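Local coordinates for AP205 bacteriophage COAT protein (Acinetobacter phage ap205, PDB 5FS4) that forms the protein shell of a small single-stranded RNA bacteriophage, its subunits pairing into dimers that probably serve as the building blocks of the capsid, at residues I11-A15 and N16-W20. The protein carries 2 engineered substitutions. Sequence-based numbering, arbitrary orientation.
Sequences ITSTA and NKIVW
Two consecutive residues, Ile-11 and Thr-12, stand opposite the single Val-19, forming a classic beta bulge in the antiparallel hairpin that turns at Ala-15 and Asn-16. The bulge is gripped by two good backbone bonds, Ile-11 N to Val-19 O (2.7 Å) and Val-19 N to Thr-12 O (3.0 Å). Nearer the turn the ladder slackens: Thr-14 N reaches Lys-17 O by a weak, bent bond, and Lys-17 N to Thr-14 O is long (3.3 Å).

Val-19 carries most of the side-chain contact. Ile-11 slants across it: chi1 of 42° tucks CG1 in between its own backbone N and carbonyl carbon, 3.4 Å from Val-19 O. Beyond it, CD1 of Ile-11 meets Val-19 CG1 at 3.9 Å. Thr-12 runs beside Val-19, the two side chains rising together, with Thr-12 OG1 in van der Waals contact with Val-19 CG2 (3.2 Å). The same OG1 shares a hydrogen bond with a water, which donates to Lys-17 O and so links the two strands on the face of Thr-12, Lys-17 and Val-19. Closer to the turn, Thr-14 OG1 bonds back to Ser-13 O (2.8 Å), above the plane of that carbonyl. On the face of Ser-13 and Ile-18, Ile-18 CG2 sits 3.5 Å above the Trp-20 ring plane, displaced from the ring centre to its margin.

The hairpin forms one margin of the chain's antiparallel sheet: strand 17-22 pairs onward with strand 28-38, while Ile-18 packs on Leu-120 and Trp-20 on Ile-126, both of the second subunit.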
loop_
_atom_site.group_PDB
_atom_site.type_symbol
_atom_site.label_atom_id
_atom_site.label_comp_id
_atom_site.label_asym_id
_atom_site.label_seq_id
_atom_site.Cartn_x
_atom_site.Cartn_y
_atom_site.Cartn_z
ATOM N N ILE B 11 15.651 -13.900 -1.419
ATOM C CA ILE B 11 16.626 -14.462 -0.420
ATOM C C ILE B 11 16.045 -15.675 0.298
ATOM O O ILE B 11 16.771 -16.606 0.655
ATOM C CB ILE B 11 17.203 -13.452 0.656
ATOM C CG1 ILE B 11 16.151 -12.487 1.250
ATOM C CG2 ILE B 11 18.404 -12.683 0.121
ATOM C CD1 ILE B 11 15.661 -12.968 2.608
ATOM N N THR B 12 14.748 -15.649 0.549
ATOM C CA THR B 12 14.025 -16.833 1.036
ATOM C C THR B 12 12.840 -17.047 0.065
ATOM O O THR B 12 12.332 -16.093 -0.538
ATOM C CB THR B 12 13.581 -16.746 2.544
ATOM O OG1 THR B 12 12.796 -15.566 2.810
ATOM C CG2 THR B 12 14.815 -16.806 3.504
ATOM N N SER B 13 12.446 -18.307 -0.078
ATOM C CA SER B 13 11.497 -18.717 -1.060
ATOM C C SER B 13 10.693 -19.845 -0.415
ATOM O O SER B 13 11.201 -20.543 0.465
ATOM C CB SER B 13 12.273 -19.200 -2.279
ATOM O OG SER B 13 11.432 -19.414 -3.369
ATOM N N THR B 14 9.424 -19.964 -0.797
ATOM C CA THR B 14 8.545 -21.122 -0.470
ATOM C C THR B 14 7.550 -21.036 -1.634
ATOM O O THR B 14 7.439 -19.932 -2.217
ATOM C CB THR B 14 7.826 -20.949 0.915
ATOM O OG1 THR B 14 8.807 -20.851 1.957
ATOM C CG2 THR B 14 6.887 -22.130 1.276
ATOM N N ALA B 15 6.842 -22.108 -2.008
ATOM C CA ALA B 15 5.663 -21.960 -2.953
ATOM C C ALA B 15 4.680 -20.778 -2.680
ATOM O O ALA B 15 3.967 -20.301 -3.592
ATOM C CB ALA B 15 4.834 -23.196 -2.965
ATOM N N ASN B 16 4.555 -20.371 -1.418
ATOM C CA ASN B 16 3.561 -19.388 -1.091
ATOM C C ASN B 16 4.112 -18.085 -0.664
ATOM O O ASN B 16 3.359 -17.161 -0.566
ATOM C CB ASN B 16 2.565 -19.954 -0.095
ATOM C CG ASN B 16 1.722 -21.049 -0.714
ATOM O OD1 ASN B 16 1.873 -22.231 -0.390
ATOM N ND2 ASN B 16 0.849 -20.663 -1.644
ATOM N N LYS B 17 5.424 -17.989 -0.493
ATOM C CA LYS B 17 6.057 -16.767 0.028
ATOM C C LYS B 17 7.477 -16.589 -0.489
ATOM O O LYS B 17 8.340 -17.481 -0.300
ATOM C CB LYS B 17 6.107 -16.770 1.542
ATOM C CG LYS B 17 6.565 -15.437 2.042
ATOM C CD LYS B 17 6.557 -15.307 3.555
ATOM C CE LYS B 17 6.862 -13.869 3.892
ATOM N NZ LYS B 17 7.058 -13.684 5.331
ATOM N N ILE B 18 7.701 -15.455 -1.157
ATOM C CA ILE B 18 9.055 -15.017 -1.493
ATOM C C ILE B 18 9.404 -13.720 -0.764
ATOM O O ILE B 18 8.602 -12.787 -0.694
ATOM C CB ILE B 18 9.275 -14.841 -3.033
ATOM C CG1 ILE B 18 9.038 -16.188 -3.731
ATOM C CG2 ILE B 18 10.675 -14.335 -3.298
ATOM C CD1 ILE B 18 8.889 -16.130 -5.253
ATOM N N VAL B 19 10.628 -13.677 -0.244
ATOM C CA VAL B 19 11.213 -12.386 0.262
ATOM C C VAL B 19 12.368 -11.933 -0.640
ATOM O O VAL B 19 13.382 -12.666 -0.777
ATOM C CB VAL B 19 11.764 -12.514 1.705
ATOM C CG1 VAL B 19 12.234 -11.158 2.211
ATOM C CG2 VAL B 19 10.716 -13.114 2.648
ATOM N N TRP B 20 12.278 -10.713 -1.151
ATOM C CA TRP B 20 13.304 -10.123 -2.008
ATOM C C TRP B 20 14.046 -9.112 -1.120
ATOM O O TRP B 20 13.445 -8.483 -0.227
ATOM C CB TRP B 20 12.688 -9.388 -3.220
ATOM C CG TRP B 20 12.231 -10.176 -4.342
ATOM C CD1 TRP B 20 12.940 -10.457 -5.469
ATOM C CD2 TRP B 20 10.913 -10.715 -4.545
ATOM N NE1 TRP B 20 12.162 -11.161 -6.355
ATOM C CE2 TRP B 20 10.925 -11.362 -5.807
ATOM C CE3 TRP B 20 9.729 -10.742 -3.769
ATOM C CZ2 TRP B 20 9.833 -12.064 -6.295
ATOM C CZ3 TRP B 20 8.629 -11.405 -4.255
ATOM C CH2 TRP B 20 8.672 -12.061 -5.520
HETATM O O HOH W 1 10.164 -17.007 2.102
#